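Local coordinates for p800 reaction center core protein (Heliobacterium modesticaldum, PDB 5V8K), which forms the core of a homodimeric photosynthetic reaction center, carrying bacteriochlorophyll g pigments and probably sharing a 4Fe-4S cluster with its twin subunit, at residues V73-P77 with D78-V82; H42-S45 with W46-T50. All blocks are in the same frame, centred on the assembly; numbering follows the deposited sequence.

Interaction 1 (V73-P77 with D78-V82); sequences VALSP and DALFV. Unlike the reference sequence in segment 73-77: V73 (reference Thr). With LMT (dodecyl-beta-D-maltoside), chain B; LMT (dodecyl-beta-D-maltoside), chain C.
The hydroxyl oxygen OG of S76 is held by two partners, one earlier and one later in the chain. It accepts the backbone N of A79 at 3.0 Å, nearly straight at 171°, and is also hydrogen-bonded to the backbone O of D71. This is an N-cap: S76 sits just before helix 77-97 and satisfies an amide of its first turn. The torsion makes it possible, with chi1 at 73° placing OG between the backbone N and the carbonyl carbon. The main-chain bonds follow at once. L80 N gives to S76 O at 2.9 Å, and F81 N gives to P77 O at 2.9 Å. P77 starts the helix, where the lack of an N-H costs nothing. Before it, V73 to S76 forms a type II beta turn. L75 CD2 meets L80 CD2 at 4.2 Å, a light apolar contact between turn and helix. D78 OD2 is hydrogen-bonded to the backbone N of D71, so D71 holds both S76 and D78. O6B of the maltoside in chain B lies 3.5 Å from P77 CD. A79 packs on Y62 and L65 of helix 58-67, and L75 N bonds to the Y62 hydroxyl, so the turn and the start of helix 77-97 lie against that helix.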
loop_
_atom_site.group_PDB
_atom_site.type_symbol
_atom_site.label_atom_id
_atom_site.label_comp_id
_atom_site.label_asym_id
_atom_site.label_seq_id
_atom_site.Cartn_x
_atom_site.Cartn_y
_atom_site.Cartn_z
ATOM N N VAL A 73 37.666 6.085 -18.039
ATOM C CA VAL A 73 37.355 7.419 -17.541
ATOM C C VAL A 73 36.089 7.934 -18.213
ATOM O O VAL A 73 35.861 7.703 -19.407
ATOM C CB VAL A 73 38.518 8.395 -17.799
ATOM C CG1 VAL A 73 38.187 9.750 -17.173
ATOM C CG2 VAL A 73 39.784 7.902 -17.268
ATOM N N ALA A 74 35.266 8.651 -17.448
ATOM C CA ALA A 74 34.084 9.265 -18.021
ATOM C C ALA A 74 34.441 10.072 -19.256
ATOM O O ALA A 74 35.383 10.879 -19.247
ATOM C CB ALA A 74 33.410 10.168 -17.005
ATOM N N LEU A 75 33.708 9.817 -20.336
ATOM C CA LEU A 75 33.832 10.555 -21.585
ATOM C C LEU A 75 35.244 10.474 -22.161
ATOM O O LEU A 75 35.703 11.402 -22.820
ATOM C CB LEU A 75 33.404 12.022 -21.395
ATOM C CG LEU A 75 31.958 12.228 -20.901
ATOM C CD1 LEU A 75 31.695 13.718 -20.695
ATOM C CD2 LEU A 75 30.943 11.661 -21.896
ATOM N N SER A 76 35.956 9.361 -21.939
ATOM C CA SER A 76 37.299 9.222 -22.501
ATOM C C SER A 76 37.240 9.103 -24.014
ATOM O O SER A 76 36.177 8.846 -24.588
ATOM C CB SER A 76 37.997 7.989 -21.951
ATOM O OG SER A 76 37.414 6.806 -22.529
ATOM N N PRO A 77 38.386 9.273 -24.695
ATOM C CA PRO A 77 38.384 9.042 -26.146
ATOM C C PRO A 77 37.912 7.644 -26.517
ATOM O O PRO A 77 37.187 7.494 -27.501
ATOM C CB PRO A 77 39.843 9.322 -26.552
ATOM C CG PRO A 77 40.360 10.314 -25.503
ATOM C CD PRO A 77 39.651 9.869 -24.216
ATOM N N ASP A 78 38.250 6.613 -25.738
ATOM C CA ASP A 78 37.740 5.277 -26.028
ATOM C C ASP A 78 36.215 5.227 -25.897
ATOM O O ASP A 78 35.520 4.700 -26.774
ATOM C CB ASP A 78 38.366 4.260 -25.069
ATOM C CG ASP A 78 39.800 3.932 -25.391
ATOM O OD1 ASP A 78 40.256 4.150 -26.536
ATOM O OD2 ASP A 78 40.462 3.400 -24.478
ATOM N N ALA A 79 35.688 5.760 -24.787
ATOM C CA ALA A 79 34.249 5.738 -24.553
ATOM C C ALA A 79 33.501 6.462 -25.666
ATOM O O ALA A 79 32.477 5.972 -26.160
ATOM C CB ALA A 79 33.928 6.370 -23.190
ATOM N N LEU A 80 34.010 7.627 -26.083
ATOM C CA LEU A 80 33.351 8.390 -27.142
ATOM C C LEU A 80 33.437 7.662 -28.476
ATOM O O LEU A 80 32.461 7.614 -29.220
ATOM C CB LEU A 80 33.952 9.793 -27.249
ATOM C CG LEU A 80 33.726 10.732 -26.062
ATOM C CD1 LEU A 80 34.412 12.051 -26.345
ATOM C CD2 LEU A 80 32.273 10.974 -25.833
ATOM N N PHE A 81 34.583 7.083 -28.804
ATOM C CA PHE A 81 34.648 6.339 -30.051
ATOM C C PHE A 81 33.649 5.192 -30.046
ATOM O O PHE A 81 32.938 4.970 -31.028
ATOM C CB PHE A 81 36.061 5.812 -30.295
ATOM C CG PHE A 81 36.174 4.884 -31.488
ATOM C CD1 PHE A 81 36.226 5.384 -32.787
ATOM C CD2 PHE A 81 36.251 3.518 -31.302
ATOM C CE1 PHE A 81 36.354 4.525 -33.887
ATOM C CE2 PHE A 81 36.366 2.655 -32.389
ATOM C CZ PHE A 81 36.421 3.164 -33.678
ATOM N N VAL A 82 33.569 4.454 -28.943
ATOM C CA VAL A 82 32.586 3.375 -28.855
ATOM C C VAL A 82 31.172 3.933 -28.976
ATOM O O VAL A 82 30.324 3.378 -29.689
ATOM C CB VAL A 82 32.777 2.580 -27.554
ATOM C CG1 VAL A 82 31.645 1.541 -27.372
ATOM C CG2 VAL A 82 34.112 1.862 -27.558
HETATM C C1B LMT B . 41.089 14.163 -19.145
HETATM C C2B LMT B . 41.481 14.877 -20.424
HETATM C C3B LMT B . 40.259 15.099 -21.278
HETATM C C4B LMT B . 39.504 13.819 -21.493
HETATM C C5B LMT B . 39.222 13.169 -20.165
HETATM C C6B LMT B . 38.538 11.835 -20.364
HETATM O O1B LMT B . 40.224 14.977 -18.431
HETATM O O2B LMT B . 41.989 16.140 -20.104
HETATM O O3B LMT B . 40.678 15.541 -22.539
HETATM O "O4'" LMT B . 38.287 14.154 -22.111
HETATM O O5B LMT B . 40.432 12.981 -19.482
HETATM O O6B LMT B . 39.449 10.906 -20.901
HETATM C "C1'" LMT B . 40.128 16.692 -14.796
HETATM C "C2'" LMT B . 41.213 17.230 -15.683
HETATM C "C3'" LMT B . 40.946 16.804 -17.095
HETATM C "C4'" LMT B . 40.745 15.305 -17.184
HETATM C "C5'" LMT B . 39.713 14.879 -16.157
HETATM C "C6'" LMT B . 39.561 13.383 -16.084
HETATM O "O1'" LMT B . 40.545 16.902 -13.499
HETATM O "O2'" LMT B . 41.160 18.629 -15.647
HETATM O "O3'" LMT B . 42.094 17.177 -17.787
HETATM O "O5'" LMT B . 40.117 15.310 -14.903
HETATM O "O6'" LMT B . 38.400 13.103 -15.349
HETATM C C1 LMT B . 39.456 17.053 -12.663
HETATM C C2 LMT B . 39.754 18.251 -11.839
HETATM C C3 LMT B . 40.134 17.790 -10.472
HETATM C C4 LMT B . 41.609 17.529 -10.388
HETATM C C5 LMT B . 42.213 18.583 -9.490
HETATM C C6 LMT B . 43.727 18.426 -9.352
HETATM C C7 LMT B . 44.118 17.731 -8.051
HETATM C C8 LMT B . 43.511 18.425 -6.842
HETATM C C9 LMT B . 43.626 17.560 -5.587
HETATM C C10 LMT B . 42.336 17.601 -4.776
HETATM C C11 LMT B . 42.503 16.888 -3.440
HETATM C C12 LMT B . 41.500 17.377 -2.417
HETATM C C1B LMT C . 42.937 10.055 -22.140
HETATM C C2B LMT C . 43.467 9.013 -23.078
HETATM C C3B LMT C . 44.751 9.482 -23.729
HETATM C C4B LMT C . 44.459 10.772 -24.442
HETATM C C5B LMT C . 43.953 11.765 -23.429
HETATM C C6B LMT C . 43.663 13.115 -24.038
HETATM O O1B LMT C . 43.824 10.204 -21.072
HETATM O O2B LMT C . 43.682 7.827 -22.351
HETATM O O3B LMT C . 45.170 8.537 -24.682
HETATM O "O4'" LMT C . 45.657 11.248 -25.008
HETATM O O5B LMT C . 42.771 11.264 -22.817
HETATM O O6B LMT C . 43.013 12.985 -25.283
HETATM C "C1'" LMT C . 43.456 11.304 -17.140
HETATM C "C2'" LMT C . 42.249 10.624 -17.712
HETATM C "C3'" LMT C . 42.580 9.897 -18.998
HETATM C "C4'" LMT C . 43.219 10.863 -19.986
HETATM C "C5'" LMT C . 44.269 11.726 -19.332
HETATM C "C6'" LMT C . 44.375 12.978 -20.176
HETATM O "O1'" LMT C . 43.030 12.097 -16.079
HETATM O "O2'" LMT C . 41.872 9.741 -16.708
HETATM O "O3'" LMT C . 41.404 9.413 -19.601
HETATM O "O5'" LMT C . 43.907 12.210 -18.063
HETATM O "O6'" LMT C . 45.633 12.931 -20.750
HETATM C C1 LMT C . 44.086 12.443 -15.245
HETATM C C2 LMT C . 43.692 13.743 -14.627
HETATM C C3 LMT C . 44.588 14.070 -13.468
HETATM C C4 LMT C . 43.710 14.668 -12.422
HETATM C C5 LMT C . 44.000 16.103 -12.130
HETATM C C6 LMT C . 45.142 16.203 -11.160
HETATM C C7 LMT C . 46.415 16.464 -11.935
HETATM C C8 LMT C . 47.121 17.679 -11.368
HETATM C C9 LMT C . 48.611 17.435 -11.244
HETATM C C10 LMT C . 49.259 18.668 -10.650
HETATM C C11 LMT C . 50.720 18.741 -11.062
HETATM C C12 LMT C . 51.398 17.397 -10.907
#

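Interaction 2 (H42-S45 with W46-T50); sequences HHLS and WDPAT. With GBF (Bacteriochlorophyll g), chain I.
The H42 ring carries the methyl CMD of a bacteriochlorophyll g over the centre of one face, 3.3 Å above the plane. The neighbouring H43 ring points its edge at the same pigment, and its NE2 binds the magnesium at 2.4 Å. The W46 ring meets this pigment at its own edge, where CZ3 lies 3.9 Å from CAA, and W55 packs against W46 edge to face. H43 also holds the pigment through its main chain: its N gives a bond of 3.2 Å to the ester carbonyl oxygen O1D, straight at 171°. With chi1 at -65°, CG of H43 lies anti to the carbonyl carbon and the imidazole reaches the metal. H42 NE2 ligates the magnesium of a second bacteriochlorophyll g. Replacing H42 by alanine is likely to leave that second magnesium without this ligand and the methyl of the first pigment without the ring beside it. Further on, the chain turns through S45 into the short helix 48-51. S45 OG lies 3.3 Å from P48 CA and is hydrogen-bonded to G52 O. L44 CB packs on P48 CG at 4.2 Å. D47 stands at the N-cap position. W46 also touches G351 of the second subunit. Two consecutive histidines thus serve two different magnesium ions, so this loop ligates two pigments directly, and the short link between the histidines is likely to constrain how the pigments lie relative to each other.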
loop_
_atom_site.group_PDB
_atom_site.type_symbol
_atom_site.label_atom_id
_atom_site.label_comp_id
_atom_site.label_asym_id
_atom_site.label_seq_id
_atom_site.Cartn_x
_atom_site.Cartn_y
_atom_site.Cartn_z
ATOM N N HIS A 42 25.595 10.384 -21.843
ATOM C CA HIS A 42 24.659 11.140 -21.029
ATOM C C HIS A 42 24.314 10.356 -19.760
ATOM O O HIS A 42 24.550 9.155 -19.666
ATOM C CB HIS A 42 23.390 11.437 -21.826
ATOM C CG HIS A 42 23.627 12.259 -23.034
ATOM N ND1 HIS A 42 23.874 13.612 -22.972
ATOM C CD2 HIS A 42 23.674 11.926 -24.341
ATOM C CE1 HIS A 42 24.064 14.078 -24.191
ATOM N NE2 HIS A 42 23.958 13.074 -25.037
ATOM N N HIS A 43 23.763 11.053 -18.776
ATOM C CA HIS A 43 23.383 10.426 -17.506
ATOM C C HIS A 43 24.574 9.757 -16.823
ATOM O O HIS A 43 24.467 8.633 -16.329
ATOM C CB HIS A 43 22.271 9.388 -17.709
ATOM C CG HIS A 43 20.981 9.966 -18.170
ATOM N ND1 HIS A 43 19.785 9.305 -18.030
ATOM C CD2 HIS A 43 20.696 11.138 -18.787
ATOM C CE1 HIS A 43 18.810 10.050 -18.509
ATOM N NE2 HIS A 43 19.341 11.157 -18.996
ATOM N N LEU A 44 25.723 10.424 -16.830
ATOM C CA LEU A 44 26.892 9.953 -16.104
ATOM C C LEU A 44 26.916 10.505 -14.682
ATOM O O LEU A 44 27.091 9.758 -13.715
ATOM C CB LEU A 44 28.153 10.367 -16.858
ATOM C CG LEU A 44 28.221 10.009 -18.341
ATOM C CD1 LEU A 44 29.642 10.221 -18.917
ATOM C CD2 LEU A 44 27.801 8.593 -18.515
ATOM N N SER A 45 26.772 11.822 -14.576
ATOM C CA SER A 45 26.774 12.596 -13.335
ATOM C C SER A 45 26.528 14.058 -13.718
ATOM O O SER A 45 26.402 14.388 -14.909
ATOM C CB SER A 45 28.081 12.427 -12.558
ATOM O OG SER A 45 29.188 12.877 -13.306
ATOM N N TRP A 46 26.403 14.941 -12.735
ATOM C CA TRP A 46 26.241 16.357 -13.049
ATOM C C TRP A 46 27.523 16.945 -13.626
ATOM O O TRP A 46 27.464 17.886 -14.415
ATOM C CB TRP A 46 25.844 17.161 -11.800
ATOM C CG TRP A 46 24.539 16.784 -11.188
ATOM C CD1 TRP A 46 24.335 16.326 -9.922
ATOM C CD2 TRP A 46 23.257 16.854 -11.806
ATOM N NE1 TRP A 46 22.978 16.058 -9.714
ATOM C CE2 TRP A 46 22.301 16.388 -10.854
ATOM C CE3 TRP A 46 22.811 17.262 -13.073
ATOM C CZ2 TRP A 46 20.950 16.319 -11.133
ATOM C CZ3 TRP A 46 21.464 17.199 -13.345
ATOM C CH2 TRP A 46 20.540 16.705 -12.372
ATOM N N ASP A 47 28.684 16.436 -13.220
ATOM C CA ASP A 47 29.965 16.987 -13.666
ATOM C C ASP A 47 30.976 15.872 -13.763
ATOM O O ASP A 47 31.744 15.621 -12.822
ATOM C CB ASP A 47 30.482 18.050 -12.715
ATOM C CG ASP A 47 31.856 18.601 -13.148
ATOM O OD1 ASP A 47 32.213 18.571 -14.364
ATOM O OD2 ASP A 47 32.592 19.020 -12.239
ATOM N N PRO A 48 31.018 15.178 -14.897
ATOM C CA PRO A 48 31.859 13.983 -14.982
ATOM C C PRO A 48 33.349 14.233 -14.789
ATOM O O PRO A 48 34.024 13.336 -14.267
ATOM C CB PRO A 48 31.541 13.442 -16.381
ATOM C CG PRO A 48 30.193 14.044 -16.757
ATOM C CD PRO A 48 30.167 15.367 -16.083
ATOM N N ALA A 49 33.881 15.429 -15.110
ATOM C CA ALA A 49 35.320 15.635 -14.976
ATOM C C ALA A 49 35.764 15.474 -13.535
ATOM O O ALA A 49 36.918 15.098 -13.269
ATOM C CB ALA A 49 35.733 17.030 -15.486
ATOM N N THR A 50 34.884 15.801 -12.594
ATOM C CA THR A 50 35.191 15.674 -11.182
ATOM C C THR A 50 34.446 14.542 -10.502
ATOM O O THR A 50 34.962 13.986 -9.547
ATOM C CB THR A 50 34.885 16.984 -10.443
ATOM O OG1 THR A 50 33.512 17.344 -10.653
ATOM C CG2 THR A 50 35.744 18.085 -10.932
HETATM MG MG GBF I . 17.623 12.817 -19.469
HETATM C CHA GBF I . 20.265 15.074 -19.381
HETATM C CHB GBF I . 16.944 13.472 -16.311
HETATM C CHC GBF I . 15.002 10.666 -19.914
HETATM C CHD GBF I . 18.165 12.676 -23.039
HETATM N NA GBF I . 18.415 14.023 -18.146
HETATM C C1A GBF I . 19.488 14.818 -18.141
HETATM C C2A GBF I . 19.852 15.572 -16.888
HETATM C C3A GBF I . 18.932 14.839 -15.928
HETATM C C4A GBF I . 18.027 14.079 -16.856
HETATM C CMA GBF I . 19.684 13.846 -15.038
HETATM C CAA GBF I . 19.628 17.088 -16.815
HETATM C CBA GBF I . 18.195 17.553 -17.050
HETATM C CGA GBF I . 17.906 17.534 -18.525
HETATM O O1A GBF I . 18.692 18.095 -19.269
HETATM O O2A GBF I . 17.079 16.488 -19.101
HETATM N NB GBF I . 16.116 12.236 -18.265
HETATM C C1B GBF I . 16.024 12.515 -16.966
HETATM C C2B GBF I . 14.923 11.829 -16.465
HETATM C C3B GBF I . 14.398 11.054 -17.507
HETATM C C4B GBF I . 15.225 11.298 -18.599
HETATM C CMB GBF I . 14.428 11.955 -15.068
HETATM C CAB GBF I . 13.211 10.152 -17.536
HETATM C CBB GBF I . 12.278 10.051 -16.621
HETATM N NC GBF I . 16.791 11.924 -21.112
HETATM C C1C GBF I . 15.781 11.055 -21.116
HETATM C C2C GBF I . 15.264 10.318 -22.306
HETATM C C3C GBF I . 16.255 11.033 -23.115
HETATM C C4C GBF I . 17.095 11.901 -22.426
HETATM C CMC GBF I . 15.567 8.832 -22.165
HETATM C CAC GBF I . 16.384 10.842 -24.587
HETATM C CBC GBF I . 15.490 9.904 -25.373
HETATM N ND GBF I . 18.750 13.635 -20.911
HETATM C C1D GBF I . 19.015 13.507 -22.196
HETATM C C2D GBF I . 20.267 14.208 -22.891
HETATM C C3D GBF I . 20.617 14.753 -21.646
HETATM C C4D GBF I . 19.792 14.459 -20.537
HETATM C CMD GBF I . 20.764 14.225 -24.299
HETATM C CAD GBF I . 21.813 15.427 -21.078
HETATM O OBD GBF I . 22.655 16.206 -21.628
HETATM C CBD GBF I . 21.541 15.753 -19.645
HETATM C CGD GBF I . 22.602 15.224 -18.735
HETATM O O1D GBF I . 23.080 14.130 -18.890
HETATM O O2D GBF I . 23.122 15.997 -17.656
HETATM C CED GBF I . 24.069 15.353 -16.804
HETATM C C1 GBF I . 16.756 16.540 -20.500
HETATM C C2 GBF I . 15.352 17.076 -20.631
HETATM C C3 GBF I . 14.236 16.330 -20.747
HETATM C C4 GBF I . 12.932 17.076 -20.842
HETATM C C5 GBF I . 14.225 14.812 -20.768
HETATM C C6 GBF I . 13.574 14.247 -22.015
HETATM C C7 GBF I . 12.819 12.982 -21.664
HETATM C C8 GBF I . 12.321 12.220 -22.650
HETATM C C9 GBF I . 12.578 12.671 -24.065
HETATM C C10 GBF I . 11.567 10.935 -22.319
HETATM C C11 GBF I . 10.337 10.771 -23.201
HETATM C C12 GBF I . 10.166 9.338 -23.705
HETATM C C13 GBF I . 9.888 9.051 -25.006
HETATM C C14 GBF I . 9.738 10.138 -26.035
HETATM C C15 GBF I . 9.700 7.620 -25.489
#

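Overall arrangement
Interaction 2 comes first along the chain, in the loop after helix 18-39 and the start of helix 48-51. Interaction 1 follows, after helix 58-67, where helix 77-97 begins. Their centres are 13 Å apart, and both lie on the same side of the chain's centre. They touch directly: L75 CD2 packs on L44 CD1 at 3.6 Å, and A74 CB on P48 CB at 3.8 Å. Y62 of helix 58-67 is shared, since it meets L44 as well as L75 and A79. The loop that ligates pigments thus packs against the turn that starts a predicted membrane helix. Residues 80-82 of that helix line further bacteriochlorophyll pockets, so both contacts border the pigment array.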